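Local coordinates for protein glycosyl transferase (Staphylococcus aureus, PDB 5U02) that belongs to the glycosyl transferases and carries, beside a helical linker domain, two C-terminal beta domains that are E-set-like, at residues A[168-182]-A[206-220]. Sequence-based numbering, arbitrary orientation.
Sequences DVRLKLHSRNKKHTM and YLPKEKIWDVFLEVQ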
loop_
_atom_site.group_PDB
_atom_site.type_symbol
_atom_site.label_atom_id
_atom_site.label_comp_id
_atom_site.label_asym_id
_atom_site.label_seq_id
_atom_site.Cartn_x
_atom_site.Cartn_y
_atom_site.Cartn_z
ATOM N N ASP A 168 4.783 1.370 -9.414
ATOM C CA ASP A 168 4.154 0.541 -8.398
ATOM C C ASP A 168 4.072 -0.894 -8.897
ATOM O O ASP A 168 3.998 -1.144 -10.104
ATOM C CB ASP A 168 2.750 1.044 -8.045
ATOM C CG ASP A 168 2.749 2.473 -7.535
ATOM O OD1 ASP A 168 3.807 2.950 -7.076
ATOM O OD2 ASP A 168 1.681 3.116 -7.590
ATOM N N VAL A 169 4.093 -1.838 -7.959
ATOM C CA VAL A 169 3.998 -3.256 -8.278
ATOM C C VAL A 169 2.973 -3.899 -7.356
ATOM O O VAL A 169 2.857 -3.534 -6.181
ATOM C CB VAL A 169 5.363 -3.977 -8.169
ATOM C CG1 VAL A 169 6.420 -3.269 -9.011
ATOM C CG2 VAL A 169 5.817 -4.090 -6.728
ATOM N N ARG A 170 2.210 -4.840 -7.905
ATOM C CA ARG A 170 1.304 -5.678 -7.137
ATOM C C ARG A 170 1.447 -7.103 -7.641
ATOM O O ARG A 170 1.832 -7.330 -8.789
ATOM C CB ARG A 170 -0.165 -5.238 -7.265
ATOM C CG ARG A 170 -0.442 -3.806 -6.868
ATOM C CD ARG A 170 -1.938 -3.562 -6.689
ATOM N NE ARG A 170 -2.682 -3.575 -7.947
ATOM C CZ ARG A 170 -4.010 -3.500 -8.019
ATOM N NH1 ARG A 170 -4.729 -3.414 -6.904
ATOM N NH2 ARG A 170 -4.622 -3.511 -9.199
ATOM N N LEU A 171 1.135 -8.061 -6.776
ATOM C CA LEU A 171 1.087 -9.458 -7.180
ATOM C C LEU A 171 -0.327 -9.787 -7.638
ATOM O O LEU A 171 -1.297 -9.501 -6.931
ATOM C CB LEU A 171 1.508 -10.376 -6.034
ATOM C CG LEU A 171 1.781 -11.818 -6.453
ATOM C CD1 LEU A 171 2.820 -11.833 -7.551
ATOM C CD2 LEU A 171 2.264 -12.634 -5.275
ATOM N N LYS A 172 -0.445 -10.380 -8.819
ATOM C CA LYS A 172 -1.740 -10.645 -9.426
ATOM C C LYS A 172 -1.966 -12.143 -9.546
ATOM O O LYS A 172 -1.136 -12.858 -10.115
ATOM C CB LYS A 172 -1.843 -9.988 -10.801
ATOM C CG LYS A 172 -3.171 -10.194 -11.494
ATOM C CD LYS A 172 -3.167 -9.493 -12.841
ATOM C CE LYS A 172 -4.475 -9.663 -13.570
ATOM N NZ LYS A 172 -4.389 -9.021 -14.899
ATOM N N LEU A 173 -3.087 -12.608 -9.005
ATOM C CA LEU A 173 -3.593 -13.949 -9.264
ATOM C C LEU A 173 -4.713 -13.821 -10.289
ATOM O O LEU A 173 -5.669 -13.072 -10.074
ATOM C CB LEU A 173 -4.100 -14.613 -7.982
ATOM C CG LEU A 173 -3.112 -14.727 -6.815
ATOM C CD1 LEU A 173 -3.719 -15.493 -5.641
ATOM C CD2 LEU A 173 -1.805 -15.372 -7.264
ATOM N N HIS A 174 -4.581 -14.522 -11.408
ATOM C CA HIS A 174 -5.537 -14.438 -12.505
ATOM C C HIS A 174 -6.035 -15.845 -12.788
ATOM O O HIS A 174 -5.230 -16.740 -13.062
ATOM C CB HIS A 174 -4.887 -13.818 -13.747
ATOM C CG HIS A 174 -5.830 -13.032 -14.612
ATOM N ND1 HIS A 174 -5.427 -12.432 -15.791
ATOM C CD2 HIS A 174 -7.149 -12.749 -14.476
ATOM C CE1 HIS A 174 -6.458 -11.814 -16.338
ATOM N NE2 HIS A 174 -7.515 -11.991 -15.562
ATOM N N SER A 175 -7.347 -16.052 -12.695
ATOM C CA SER A 175 -7.891 -17.367 -13.003
ATOM C C SER A 175 -7.625 -17.692 -14.464
ATOM O O SER A 175 -7.504 -16.797 -15.306
ATOM C CB SER A 175 -9.393 -17.431 -12.696
ATOM O OG SER A 175 -10.151 -16.556 -13.516
ATOM N N ARG A 176 -7.506 -18.990 -14.762
ATOM C CA ARG A 176 -7.141 -19.399 -16.117
ATOM C C ARG A 176 -8.144 -18.883 -17.142
ATOM O O ARG A 176 -7.765 -18.509 -18.258
ATOM C CB ARG A 176 -7.015 -20.924 -16.199
ATOM C CG ARG A 176 -6.845 -21.484 -17.619
ATOM C CD ARG A 176 -5.524 -21.044 -18.232
ATOM N NE ARG A 176 -4.414 -21.179 -17.299
ATOM C CZ ARG A 176 -3.648 -22.264 -17.205
ATOM N NH1 ARG A 176 -3.885 -23.322 -17.973
ATOM N NH2 ARG A 176 -2.650 -22.310 -16.328
ATOM N N ASN A 177 -9.425 -18.831 -16.781
ATOM C CA ASN A 177 -10.435 -18.312 -17.698
ATOM C C ASN A 177 -10.524 -16.789 -17.678
ATOM O O ASN A 177 -11.492 -16.237 -18.208
ATOM C CB ASN A 177 -11.807 -18.921 -17.383
ATOM C CG ASN A 177 -12.325 -18.548 -15.996
ATOM O OD1 ASN A 177 -11.767 -17.691 -15.305
ATOM N ND2 ASN A 177 -13.408 -19.195 -15.589
ATOM N N LYS A 178 -9.558 -16.108 -17.057
ATOM C CA LYS A 178 -9.484 -14.652 -16.970
ATOM C C LYS A 178 -10.677 -14.021 -16.253
ATOM O O LYS A 178 -10.782 -12.790 -16.213
ATOM C CB LYS A 178 -9.329 -14.011 -18.358
ATOM C CG LYS A 178 -8.367 -14.730 -19.287
ATOM C CD LYS A 178 -6.929 -14.368 -18.974
ATOM C CE LYS A 178 -5.975 -15.464 -19.422
ATOM N NZ LYS A 178 -4.590 -15.200 -18.948
ATOM N N LYS A 179 -11.578 -14.817 -15.668
ATOM C CA LYS A 179 -12.804 -14.243 -15.118
ATOM C C LYS A 179 -12.581 -13.596 -13.756
ATOM O O LYS A 179 -13.189 -12.563 -13.451
ATOM C CB LYS A 179 -13.902 -15.307 -15.026
ATOM C CG LYS A 179 -14.383 -15.821 -16.379
ATOM C CD LYS A 179 -15.893 -15.986 -16.408
ATOM C CE LYS A 179 -16.391 -16.351 -17.804
ATOM N NZ LYS A 179 -16.152 -17.788 -18.113
ATOM N N HIS A 180 -11.728 -14.176 -12.923
ATOM C CA HIS A 180 -11.557 -13.688 -11.568
ATOM C C HIS A 180 -10.096 -13.356 -11.295
ATOM O O HIS A 180 -9.178 -13.874 -11.943
ATOM C CB HIS A 180 -12.085 -14.697 -10.548
ATOM C CG HIS A 180 -13.525 -15.055 -10.754
ATOM N ND1 HIS A 180 -13.922 -16.154 -11.488
ATOM C CD2 HIS A 180 -14.663 -14.446 -10.339
ATOM C CE1 HIS A 180 -15.242 -16.208 -11.508
ATOM N NE2 HIS A 180 -15.716 -15.183 -10.821
ATOM N N THR A 181 -9.900 -12.486 -10.308
ATOM C CA THR A 181 -8.627 -11.817 -10.130
ATOM C C THR A 181 -8.401 -11.576 -8.644
ATOM O O THR A 181 -9.352 -11.388 -7.883
ATOM C CB THR A 181 -8.623 -10.516 -10.950
ATOM O OG1 THR A 181 -7.386 -10.377 -11.659
ATOM C CG2 THR A 181 -8.877 -9.300 -10.075
ATOM N N MET A 182 -7.140 -11.632 -8.229
ATOM C CA MET A 182 -6.749 -11.255 -6.878
ATOM C C MET A 182 -5.484 -10.423 -6.969
ATOM O O MET A 182 -4.585 -10.744 -7.750
ATOM C CB MET A 182 -6.508 -12.472 -5.968
ATOM C CG MET A 182 -7.762 -13.261 -5.600
ATOM S SD MET A 182 -7.444 -14.473 -4.295
ATOM C CE MET A 182 -7.690 -16.007 -5.182
ATOM N N TYR A 206 -11.969 -16.117 -1.672
ATOM C CA TYR A 206 -11.997 -15.895 -3.111
ATOM C C TYR A 206 -11.473 -17.076 -3.921
ATOM O O TYR A 206 -11.861 -17.227 -5.084
ATOM C CB TYR A 206 -11.190 -14.634 -3.455
ATOM C CG TYR A 206 -11.579 -13.439 -2.613
ATOM C CD1 TYR A 206 -12.878 -12.943 -2.639
ATOM C CD2 TYR A 206 -10.656 -12.804 -1.798
ATOM C CE1 TYR A 206 -13.245 -11.851 -1.874
ATOM C CE2 TYR A 206 -11.011 -11.706 -1.026
ATOM C CZ TYR A 206 -12.310 -11.238 -1.067
ATOM O OH TYR A 206 -12.679 -10.152 -0.307
ATOM N N LEU A 207 -10.624 -17.914 -3.324
ATOM C CA LEU A 207 -10.075 -19.070 -4.030
ATOM C C LEU A 207 -11.107 -20.046 -4.590
ATOM O O LEU A 207 -10.870 -20.570 -5.692
ATOM C CB LEU A 207 -9.114 -19.823 -3.100
ATOM C CG LEU A 207 -7.694 -19.289 -2.940
ATOM C CD1 LEU A 207 -7.022 -19.973 -1.762
ATOM C CD2 LEU A 207 -6.909 -19.515 -4.211
ATOM N N PRO A 208 -12.214 -20.373 -3.908
ATOM C CA PRO A 208 -13.117 -21.414 -4.438
ATOM C C PRO A 208 -13.722 -21.100 -5.791
ATOM O O PRO A 208 -14.289 -22.008 -6.411
ATOM C CB PRO A 208 -14.221 -21.506 -3.374
ATOM C CG PRO A 208 -13.646 -20.930 -2.175
ATOM C CD PRO A 208 -12.664 -19.898 -2.588
ATOM N N LYS A 209 -13.636 -19.855 -6.261
ATOM C CA LYS A 209 -14.310 -19.487 -7.500
ATOM C C LYS A 209 -13.740 -20.226 -8.700
ATOM O O LYS A 209 -14.468 -20.500 -9.660
ATOM C CB LYS A 209 -14.209 -17.981 -7.720
ATOM C CG LYS A 209 -14.807 -17.159 -6.601
ATOM C CD LYS A 209 -14.377 -15.707 -6.721
ATOM C CE LYS A 209 -15.108 -14.832 -5.718
ATOM N NZ LYS A 209 -14.754 -13.404 -5.895
ATOM N N GLU A 210 -12.446 -20.536 -8.680
ATOM C CA GLU A 210 -11.802 -21.214 -9.796
ATOM C C GLU A 210 -10.726 -22.148 -9.264
ATOM O O GLU A 210 -10.244 -22.003 -8.139
ATOM C CB GLU A 210 -11.190 -20.222 -10.799
ATOM C CG GLU A 210 -12.140 -19.138 -11.300
ATOM C CD GLU A 210 -13.082 -19.636 -12.376
ATOM O OE1 GLU A 210 -12.716 -20.593 -13.096
ATOM O OE2 GLU A 210 -14.188 -19.068 -12.499
ATOM N N LYS A 211 -10.345 -23.114 -10.097
ATOM C CA LYS A 211 -9.351 -24.094 -9.675
ATOM C C LYS A 211 -7.935 -23.631 -9.988
ATOM O O LYS A 211 -7.019 -23.863 -9.194
ATOM C CB LYS A 211 -9.622 -25.446 -10.339
ATOM C CG LYS A 211 -10.991 -26.037 -10.025
ATOM C CD LYS A 211 -10.893 -27.494 -9.596
ATOM C CE LYS A 211 -10.746 -28.399 -10.806
ATOM N NZ LYS A 211 -11.035 -29.833 -10.499
ATOM N N ILE A 212 -7.737 -22.977 -11.132
ATOM C CA ILE A 212 -6.410 -22.602 -11.609
ATOM C C ILE A 212 -6.230 -21.099 -11.446
ATOM O O ILE A 212 -7.007 -20.307 -11.993
ATOM C CB ILE A 212 -6.202 -23.021 -13.074
ATOM C CG1 ILE A 212 -6.372 -24.534 -13.225
ATOM C CG2 ILE A 212 -4.827 -22.590 -13.548
ATOM C CD1 ILE A 212 -6.397 -25.003 -14.682
ATOM N N TRP A 213 -5.190 -20.709 -10.709
ATOM C CA TRP A 213 -4.834 -19.311 -10.495
ATOM C C TRP A 213 -3.405 -19.114 -10.984
ATOM O O TRP A 213 -2.467 -19.683 -10.416
ATOM C CB TRP A 213 -4.971 -18.923 -9.021
ATOM C CG TRP A 213 -6.372 -19.046 -8.486
ATOM C CD1 TRP A 213 -6.938 -20.153 -7.919
ATOM C CD2 TRP A 213 -7.383 -18.025 -8.470
ATOM N NE1 TRP A 213 -8.235 -19.883 -7.552
ATOM C CE2 TRP A 213 -8.531 -18.585 -7.879
ATOM C CE3 TRP A 213 -7.425 -16.694 -8.897
ATOM C CZ2 TRP A 213 -9.708 -17.862 -7.702
ATOM C CZ3 TRP A 213 -8.601 -15.978 -8.724
ATOM C CH2 TRP A 213 -9.723 -16.563 -8.131
ATOM N N ASP A 214 -3.240 -18.323 -12.040
ATOM C CA ASP A 214 -1.923 -18.059 -12.590
ATOM C C ASP A 214 -1.341 -16.806 -11.945
ATOM O O ASP A 214 -2.071 -15.865 -11.620
ATOM C CB ASP A 214 -1.984 -17.915 -14.113
ATOM C CG ASP A 214 -2.641 -19.122 -14.795
ATOM O OD1 ASP A 214 -2.078 -20.226 -14.679
ATOM O OD2 ASP A 214 -3.653 -18.948 -15.508
ATOM N N VAL A 215 -0.027 -16.808 -11.736
ATOM C CA VAL A 215 0.652 -15.738 -11.005
ATOM C C VAL A 215 1.239 -14.745 -12.001
ATOM O O VAL A 215 2.003 -15.129 -12.895
ATOM C CB VAL A 215 1.742 -16.298 -10.077
ATOM C CG1 VAL A 215 2.335 -15.193 -9.213
ATOM C CG2 VAL A 215 1.174 -17.412 -9.196
ATOM N N PHE A 216 0.875 -13.474 -11.849
ATOM C CA PHE A 216 1.445 -12.371 -12.607
ATOM C C PHE A 216 2.023 -11.336 -11.647
ATOM O O PHE A 216 1.620 -11.240 -10.484
ATOM C CB PHE A 216 0.398 -11.677 -13.495
ATOM C CG PHE A 216 -0.139 -12.527 -14.615
ATOM C CD1 PHE A 216 -1.047 -13.538 -14.360
ATOM C CD2 PHE A 216 0.233 -12.283 -15.930
ATOM C CE1 PHE A 216 -1.556 -14.306 -15.393
ATOM C CE2 PHE A 216 -0.277 -13.050 -16.967
ATOM C CZ PHE A 216 -1.170 -14.060 -16.698
ATOM N N LEU A 217 2.970 -10.551 -12.151
ATOM C CA LEU A 217 3.404 -9.327 -11.493
ATOM C C LEU A 217 2.911 -8.145 -12.313
ATOM O O LEU A 217 3.258 -8.017 -13.492
ATOM C CB LEU A 217 4.923 -9.266 -11.346
ATOM C CG LEU A 217 5.400 -7.982 -10.656
ATOM C CD1 LEU A 217 5.103 -8.041 -9.163
ATOM C CD2 LEU A 217 6.880 -7.720 -10.894
ATOM N N GLU A 218 2.098 -7.293 -11.696
ATOM C CA GLU A 218 1.625 -6.077 -12.339
ATOM C C GLU A 218 2.565 -4.933 -11.985
ATOM O O GLU A 218 2.907 -4.747 -10.814
ATOM C CB GLU A 218 0.198 -5.744 -11.902
ATOM C CG GLU A 218 -0.352 -4.468 -12.510
ATOM C CD GLU A 218 -1.488 -3.874 -11.697
ATOM O OE1 GLU A 218 -2.656 -4.242 -11.942
ATOM O OE2 GLU A 218 -1.210 -3.042 -10.807
ATOM N N VAL A 219 2.986 -4.181 -13.002
ATOM C CA VAL A 219 3.894 -3.049 -12.844
ATOM C C VAL A 219 3.250 -1.841 -13.507
ATOM O O VAL A 219 3.058 -1.830 -14.728
ATOM C CB VAL A 219 5.274 -3.327 -13.460
ATOM C CG1 VAL A 219 6.127 -2.067 -13.431
ATOM C CG2 VAL A 219 5.963 -4.469 -12.726
ATOM N N GLN A 220 2.926 -0.825 -12.711
ATOM C CA GLN A 220 2.177 0.330 -13.182
ATOM C C GLN A 220 3.063 1.567 -13.180
ATOM O O GLN A 220 3.747 1.848 -12.188
ATOM C CB GLN A 220 0.936 0.561 -12.318
ATOM C CG GLN A 220 0.177 1.834 -12.657
ATOM C CD GLN A 220 -1.324 1.668 -12.515
ATOM O OE1 GLN A 220 -2.098 2.217 -13.303
ATOM N NE2 GLN A 220 -1.741 0.903 -11.514
HETATM O O HOH W 1 -2.706 -6.208 -14.232
HETATM O O HOH W 2 -4.772 -16.287 -16.300
#
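The indole of W213 is clasped between M182 and S175. M182 CE sits over one face, 3.5 Å from the centroid of the six-membered ring, while S175 CB and E210 CB lie over the rim of the opposite face. W213 NE1 donates to L207 O at 3.3 Å, close to the ring plane, helping to fix the indole's turn. R176 grips D214 side-on, NE to OD2 at 3.0 Å and NH2 to OD1 at 2.7 Å. Both bonds use syn lone pairs and are nearly straight, with guanidinium and carboxylate only 13° from coplanar; bends at chi2 and chi3 (66° and 45°) fold the arginine back. R229 and S268 also hold D214 OD1, probably stabilising its charge. R170 meets E218 less squarely: NE reaches OE2 at 3.3 Å from above the carboxylate plane, and E164 of the second subunit shares the arginine. In the turn, N177 OD1 accepts from K179 N, closing an Asx turn, and also from S175 OG, while ND2 bonds E210 OE2 at 3.2 Å. The backbones form an antiparallel ladder from D168–Q220 to H174–D214, with V169 beside V219, L173 beside V215 and L171 CD1 reaching V215 CG1 on W213's face, consistent with the beta-sandwich of an E-set domain.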